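Local coordinates for protein endoglucanase FnCel5A (Fervidobacterium nodosum, PDB 3NCO) that probably hydrolyses internal beta-1,4-glucosidic bonds of cellulose, as a family 5 glycoside hydrolase built on a (beta/alpha)8 barrel, at residues W123-A127 against F138-F142; N143-Q147 against D177-S182; L162-R166 against V193-I198. Residue numbers count along the deposited sequence, not the author numbering.

In the fold
Read from the N terminus, the three contacts follow one side of a TIM barrel, from helix 112-130 to strand 198-204. Contact 1 closes the short connection from helix 112-130 to strand 137-140, laying that helix on the outside of the barrel. Its second segment runs directly into contact 2, where the loop after strand 137-140 meets the loop after strand 174-177 at the C-terminal mouth. Contact 3 opens on helix 151-168, inside the loop that contact 2 closes, and ends beyond it at the start of strand 198-204, so contacts 2 and 3 cross. Contacts 1 and 3 share packing around Ile-165 and the Lys-124 to Glu-164 salt bridge, whereas contacts 2 and 3 do not touch.

Contact 1: W123-A127 against F138-F142; sequences WKQVA and FFEIF
Residues 123-127 are a turn of helix and 138-140 are beta strand, and Ile-141 has phi/psi -50/-51. The two axes come within 10.9 Å and run almost antiparallel, at 170°. In register, the CA of Trp-123 lies 7.6 Å from the CA of Ile-141, and the CA of Ala-127 lies 8.3 Å from the CA of Phe-139.

The polar link is a single hydrogen bond across the interface: Trp-123 (chi1 -90°, chi2 111°) donates from NE1 to Ile-141 O at 2.8 Å, the carbonyl lying at the edge of the indole. The same side chain brings CZ2 to 3.5 Å from Glu-140 O.

Such an arrangement is what a (beta/alpha)8 barrel repeats around its outside, each helix lying against the strands; here helix 112-130 covers the strand that follows it, 137-140. Glu-140 points the other way, its carboxylate forming a salt bridge with Arg-59.

Aromatic and apolar contacts fill the gap. Phe-139, in the m rotamer, extends toward the helix and meets the six-membered ring of Trp-123 obliquely, with centroids 5.0 Å apart and planes at 44°; Trp-123 CZ3 approaches Phe-139 CG to 3.5 Å. Ala-127 CB rests 4.0 Å from Phe-139 CE2, and Trp-123 CD1 lies 4.3 Å from Ile-141 CG2.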
# COMPACT_ATOMS: atom_id res chain seq x y z
N TRP A 123 -3.71 16.17 4.54
CA TRP A 123 -2.43 15.79 5.09
C TRP A 123 -1.88 16.78 6.13
O TRP A 123 -1.17 16.37 7.07
CB TRP A 123 -1.43 15.48 3.97
CG TRP A 123 -1.53 13.98 3.63
CD1 TRP A 123 -2.04 13.38 2.46
CD2 TRP A 123 -1.19 12.91 4.50
NE1 TRP A 123 -1.97 12.01 2.57
CE2 TRP A 123 -1.48 11.70 3.82
CE3 TRP A 123 -0.66 12.87 5.80
CZ2 TRP A 123 -1.24 10.44 4.42
CZ3 TRP A 123 -0.41 11.66 6.38
CH2 TRP A 123 -0.70 10.43 5.71
N LYS A 124 -2.19 18.06 5.98
CA LYS A 124 -1.79 19.01 7.02
C LYS A 124 -2.39 18.55 8.36
O LYS A 124 -1.71 18.56 9.42
CB LYS A 124 -2.28 20.40 6.66
CG LYS A 124 -1.97 21.44 7.71
CD LYS A 124 -2.35 22.82 7.16
CE LYS A 124 -1.84 23.97 8.08
NZ LYS A 124 -0.33 24.19 7.90
N GLN A 125 -3.64 18.15 8.31
CA GLN A 125 -4.34 17.70 9.50
C GLN A 125 -3.86 16.34 10.03
O GLN A 125 -3.76 16.17 11.25
CB GLN A 125 -5.81 17.62 9.19
CG GLN A 125 -6.39 18.99 9.05
CD GLN A 125 -7.83 18.89 8.66
OE1 GLN A 125 -8.66 18.57 9.49
NE2 GLN A 125 -8.13 19.06 7.37
N VAL A 126 -3.69 15.37 9.16
CA VAL A 126 -3.27 14.03 9.60
C VAL A 126 -1.85 14.12 10.19
O VAL A 126 -1.58 13.59 11.32
CB VAL A 126 -3.29 13.02 8.46
CG1 VAL A 126 -2.78 11.65 8.99
CG2 VAL A 126 -4.70 12.91 7.85
N ALA A 127 -0.98 14.86 9.52
CA ALA A 127 0.36 15.10 10.06
C ALA A 127 0.30 15.79 11.41
O ALA A 127 1.08 15.47 12.34
CB ALA A 127 1.25 15.92 9.08
N PHE A 138 4.51 5.24 9.64
CA PHE A 138 4.91 5.88 8.36
C PHE A 138 3.69 6.50 7.67
O PHE A 138 2.58 5.95 7.80
CB PHE A 138 5.46 4.82 7.38
CG PHE A 138 6.72 4.13 7.84
CD1 PHE A 138 7.37 4.49 8.99
CD2 PHE A 138 7.29 3.15 7.03
CE1 PHE A 138 8.53 3.77 9.42
CE2 PHE A 138 8.44 2.47 7.42
CZ PHE A 138 9.06 2.76 8.63
N PHE A 139 3.89 7.61 6.94
CA PHE A 139 2.79 8.18 6.15
C PHE A 139 2.93 7.77 4.69
O PHE A 139 4.05 7.48 4.24
CB PHE A 139 2.85 9.70 6.17
CG PHE A 139 2.61 10.30 7.53
CD1 PHE A 139 2.00 9.51 8.52
CD2 PHE A 139 2.92 11.66 7.82
CE1 PHE A 139 1.75 9.99 9.77
CE2 PHE A 139 2.65 12.20 9.09
CZ PHE A 139 2.04 11.37 10.08
N GLU A 140 1.83 7.76 3.93
CA GLU A 140 1.87 7.43 2.52
C GLU A 140 0.91 8.35 1.78
O GLU A 140 -0.29 8.16 1.91
CB GLU A 140 1.46 5.97 2.33
CG GLU A 140 1.45 5.60 0.83
CD GLU A 140 1.05 4.17 0.51
OE1 GLU A 140 0.67 3.45 1.45
OE2 GLU A 140 1.08 3.79 -0.66
N ILE A 141 1.44 9.37 1.09
CA ILE A 141 0.62 10.49 0.60
C ILE A 141 -0.64 10.10 -0.15
O ILE A 141 -1.74 10.57 0.18
CB ILE A 141 1.46 11.41 -0.28
CG1 ILE A 141 2.46 12.10 0.65
CG2 ILE A 141 0.57 12.55 -0.89
CD1 ILE A 141 3.58 12.85 -0.12
N PHE A 142 -0.49 9.21 -1.15
CA PHE A 142 -1.66 8.79 -1.94
C PHE A 142 -1.46 7.44 -2.59
O PHE A 142 -0.38 7.14 -3.11
CB PHE A 142 -2.06 9.85 -2.97
CG PHE A 142 -3.41 9.63 -3.56
CD1 PHE A 142 -4.58 9.64 -2.75
CD2 PHE A 142 -3.53 9.35 -4.91
CE1 PHE A 142 -5.84 9.38 -3.32
CE2 PHE A 142 -4.78 9.13 -5.50
CZ PHE A 142 -5.92 9.14 -4.72

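Contact 2: N143-Q147 against D177-S182; sequences NEPAQ and DVPNWS
Ala-146 sets its methyl over the indole face of Trp-181, a CH-pi contact with CB 3.4 Å from the centroid of the six-membered ring and 13° off its normal. Glu-144 (chi1 m, chi2 t) reaches the indole's edge, OE1 being 3.5 Å from CE3. Neither segment is regular: Glu-144 has phi/psi 49/70, and Asn-180, Trp-181 and Ser-182 all take positive phi, curling the chain past the carbonyl oxygen of Pro-145. The CA atoms of Glu-144 and Trp-181 are 4.3 Å apart, those of Ala-146 and Asn-180 4.4 Å.

Two hydrogen bonds join the loops: Glu-144 N to Asp-177 OD2 at 3.0 Å and Trp-181 N to Pro-145 O at 2.8 Å. The turn is braced by a very short bond from Ser-182 OG to Val-178 O, 2.5 Å. A water accepts from Gln-147 N at 2.8 Å and donates weakly to Asn-180 OD1 at 3.3 Å.

The Asn-Glu-Pro sequence after the fourth strand is a family 5 hallmark; as in relatives, Glu-144 is probably the acid/base. Its OE2 pairs with His-203 of strand 198-204, while Trp-154 of helix 151-168 packs on Pro-145 and Pro-179, and Tyr-109 of helix 106-110 touches Ala-146.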
# COMPACT_ATOMS: atom_id res chain seq x y z
N ASN A 143 -2.52 6.65 -2.60
CA ASN A 143 -2.51 5.34 -3.24
C ASN A 143 -2.76 5.45 -4.74
O ASN A 143 -3.75 6.00 -5.18
CB ASN A 143 -3.66 4.54 -2.63
CG ASN A 143 -3.81 3.17 -3.23
OD1 ASN A 143 -4.81 2.87 -3.91
ND2 ASN A 143 -2.85 2.39 -3.03
N GLU A 144 -1.83 4.88 -5.52
CA GLU A 144 -2.09 4.74 -6.98
C GLU A 144 -2.57 6.03 -7.67
O GLU A 144 -3.72 6.12 -8.08
CB GLU A 144 -3.08 3.60 -7.22
CG GLU A 144 -2.46 2.27 -6.88
CD GLU A 144 -3.35 1.11 -7.17
OE1 GLU A 144 -4.50 1.31 -7.58
OE2 GLU A 144 -2.95 -0.03 -6.93
N PRO A 145 -1.70 7.02 -7.80
CA PRO A 145 -2.06 8.12 -8.64
C PRO A 145 -2.40 7.55 -9.99
O PRO A 145 -1.81 6.52 -10.38
CB PRO A 145 -0.74 8.88 -8.79
CG PRO A 145 -0.09 8.68 -7.47
CD PRO A 145 -0.31 7.17 -7.30
N ALA A 146 -3.38 8.14 -10.67
CA ALA A 146 -3.82 7.65 -12.01
C ALA A 146 -4.82 8.57 -12.65
O ALA A 146 -5.14 9.61 -12.10
CB ALA A 146 -4.44 6.27 -11.91
N GLN A 147 -5.24 8.22 -13.88
CA GLN A 147 -6.26 8.99 -14.57
C GLN A 147 -5.75 10.39 -14.77
O GLN A 147 -4.67 10.54 -15.33
CB GLN A 147 -7.63 8.93 -13.86
CG GLN A 147 -8.18 7.48 -13.90
CD GLN A 147 -9.65 7.46 -13.51
OE1 GLN A 147 -10.50 8.06 -14.19
NE2 GLN A 147 -9.97 6.81 -12.41
N ASP A 177 4.03 6.91 -3.97
CA ASP A 177 3.59 5.93 -4.97
C ASP A 177 4.00 6.30 -6.38
O ASP A 177 3.97 7.43 -6.78
CB ASP A 177 2.06 5.79 -4.97
CG ASP A 177 1.54 4.96 -3.72
OD1 ASP A 177 2.06 5.21 -2.59
OD2 ASP A 177 0.59 4.14 -3.85
N VAL A 178 4.37 5.27 -7.10
CA VAL A 178 4.54 5.33 -8.56
C VAL A 178 3.18 5.68 -9.18
O VAL A 178 2.14 5.19 -8.69
CB VAL A 178 5.06 3.94 -8.99
CG1 VAL A 178 5.05 3.88 -10.50
CG2 VAL A 178 6.49 3.82 -8.45
N PRO A 179 3.17 6.53 -10.23
CA PRO A 179 1.90 6.97 -10.85
C PRO A 179 1.34 5.89 -11.78
O PRO A 179 1.84 4.74 -11.77
CB PRO A 179 2.26 8.27 -11.56
CG PRO A 179 3.73 8.07 -11.93
CD PRO A 179 4.36 7.13 -10.91
N ASN A 180 0.27 6.22 -12.54
CA ASN A 180 -0.40 5.25 -13.42
C ASN A 180 -0.71 3.93 -12.71
O ASN A 180 -0.30 2.84 -13.13
CB ASN A 180 0.39 5.03 -14.71
CG ASN A 180 -0.52 4.82 -15.91
OD1 ASN A 180 -0.76 5.74 -16.69
ND2 ASN A 180 -1.03 3.60 -16.05
N TRP A 181 -1.47 4.07 -11.63
CA TRP A 181 -1.87 2.91 -10.81
C TRP A 181 -0.71 2.22 -10.11
O TRP A 181 -0.87 1.06 -9.65
CB TRP A 181 -2.61 1.85 -11.65
CG TRP A 181 -3.71 2.41 -12.40
CD1 TRP A 181 -3.79 2.59 -13.77
CD2 TRP A 181 -4.92 2.86 -11.85
NE1 TRP A 181 -5.00 3.12 -14.09
CE2 TRP A 181 -5.72 3.30 -12.94
CE3 TRP A 181 -5.44 2.91 -10.57
CZ2 TRP A 181 -6.99 3.81 -12.76
CZ3 TRP A 181 -6.71 3.44 -10.39
CH2 TRP A 181 -7.48 3.86 -11.48
N SER A 182 0.46 2.87 -10.06
CA SER A 182 1.63 2.29 -9.39
C SER A 182 2.14 1.00 -10.11
O SER A 182 2.84 0.16 -9.52
CB SER A 182 1.34 2.19 -7.86
OG SER A 182 0.89 3.50 -7.42
O HOH W 1 -3.70 6.42 -15.44

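Contact 3: L162-R166 against V193-I198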
# COMPACT_ATOMS: atom_id res chain seq x y z
N LEU A 162 4.01 16.87 0.81
CA LEU A 162 5.21 16.57 1.62
C LEU A 162 5.66 17.79 2.43
O LEU A 162 5.98 17.68 3.62
CB LEU A 162 6.35 16.11 0.72
CG LEU A 162 7.64 15.63 1.42
CD1 LEU A 162 7.33 14.47 2.40
CD2 LEU A 162 8.62 15.21 0.34
N GLY A 163 5.63 18.97 1.79
CA GLY A 163 5.95 20.23 2.47
C GLY A 163 5.11 20.46 3.72
O GLY A 163 5.65 20.85 4.80
N GLU A 164 3.80 20.22 3.61
CA GLU A 164 2.93 20.39 4.78
C GLU A 164 3.19 19.31 5.83
O GLU A 164 3.21 19.59 7.03
CB GLU A 164 1.46 20.35 4.36
CG GLU A 164 1.05 21.65 3.65
CD GLU A 164 1.12 22.86 4.57
OE1 GLU A 164 0.94 22.72 5.80
OE2 GLU A 164 1.36 23.96 4.05
N ILE A 165 3.41 18.08 5.39
CA ILE A 165 3.77 17.03 6.35
C ILE A 165 5.04 17.40 7.12
O ILE A 165 5.09 17.24 8.37
CB ILE A 165 3.96 15.66 5.63
CG1 ILE A 165 2.61 15.15 5.08
CG2 ILE A 165 4.66 14.61 6.56
CD1 ILE A 165 2.71 13.90 4.14
N ARG A 166 6.05 17.87 6.40
CA ARG A 166 7.37 18.12 6.99
C ARG A 166 7.39 19.24 8.03
O ARG A 166 8.32 19.31 8.83
CB ARG A 166 8.41 18.31 5.89
CG ARG A 166 8.73 17.04 5.18
CD ARG A 166 9.83 16.30 5.83
NE ARG A 166 10.09 15.02 5.16
CZ ARG A 166 9.73 13.82 5.61
NH1 ARG A 166 9.06 13.65 6.73
NH2 ARG A 166 10.05 12.78 4.89
N VAL A 193 12.37 14.15 -4.91
CA VAL A 193 12.75 15.43 -4.31
C VAL A 193 13.92 15.12 -3.38
O VAL A 193 14.20 13.95 -3.11
CB VAL A 193 11.59 16.04 -3.51
CG1 VAL A 193 10.46 16.45 -4.50
CG2 VAL A 193 11.09 15.10 -2.49
N ASP A 194 14.62 16.15 -2.95
CA ASP A 194 15.77 15.94 -2.09
C ASP A 194 15.29 15.78 -0.67
O ASP A 194 15.28 16.75 0.10
CB ASP A 194 16.69 17.16 -2.19
CG ASP A 194 18.08 16.88 -1.58
OD1 ASP A 194 18.39 15.71 -1.22
OD2 ASP A 194 18.85 17.84 -1.48
N ASP A 195 14.88 14.57 -0.32
CA ASP A 195 14.40 14.30 1.03
C ASP A 195 14.95 12.92 1.33
O ASP A 195 14.74 11.97 0.54
CB ASP A 195 12.85 14.30 1.05
CG ASP A 195 12.26 14.21 2.48
OD1 ASP A 195 12.51 13.24 3.20
OD2 ASP A 195 11.54 15.12 2.90
N LYS A 196 15.62 12.82 2.48
CA LYS A 196 16.25 11.58 2.92
C LYS A 196 15.36 10.61 3.65
O LYS A 196 15.81 9.52 4.03
CB LYS A 196 17.48 11.86 3.80
CG LYS A 196 18.63 12.61 3.11
CD LYS A 196 18.68 12.37 1.58
CE LYS A 196 19.92 12.99 0.98
NZ LYS A 196 21.14 12.35 1.56
N ASN A 197 14.09 10.97 3.85
CA ASN A 197 13.21 10.08 4.56
C ASN A 197 12.02 9.73 3.71
O ASN A 197 10.88 9.74 4.20
CB ASN A 197 12.80 10.71 5.92
CG ASN A 197 13.97 10.75 6.88
OD1 ASN A 197 14.46 11.83 7.22
ND2 ASN A 197 14.41 9.57 7.32
N ILE A 198 12.25 9.42 2.42
CA ILE A 198 11.19 8.90 1.55
C ILE A 198 11.47 7.45 1.11
O ILE A 198 12.63 7.03 1.04
CB ILE A 198 10.89 9.81 0.33
CG1 ILE A 198 12.14 10.03 -0.53
CG2 ILE A 198 10.29 11.15 0.80
CD1 ILE A 198 11.77 10.58 -2.00
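In this (beta/alpha)8 barrel, helix 151-168, which follows the fourth strand, packs against the segment leading into the sixth. It presents Leu-162 and Arg-166, one turn apart, to residues 193-198.

Arg-166 meets Asp-195 in a bidentate salt bridge. Its NE donates to Asp-195 OD2 at 2.7 Å along an almost straight line (176°), and its NH2 donates to Asp-195 OD1 at 3.0 Å, with OD2 near the guanidinium plane and OD1 well off it. A weak third bond runs from Arg-166 NH2 to Asn-197 O at 3.2 Å. The remaining nitrogen, NH1, is taken up by the carbonyls of Asn-169 and Arg-172 in the turn beyond the helix, so every guanidinium nitrogen has an acceptor.

Asp-195 is equally well served. Besides the arginine, its OD1 accepts from Asn-197 N at 2.8 Å, which makes an Asx turn and holds the carboxylate against its own backbone. Just upstream, an inverse gamma turn centred on Asp-194 brings Asp-195 N within a weak hydrogen bond, 2.9 Å, of Val-193 O. Asn-197 is also tied by backbone hydrogen bonding to Val-174 of strand 174-177, so the approach is held by both helix and sheet.

Beside this polar cluster sits an apolar one: Leu-162 extends its CD2 to 3.8 Å from Val-193 CG2 and to 4.4 Å from Ile-198 CG2.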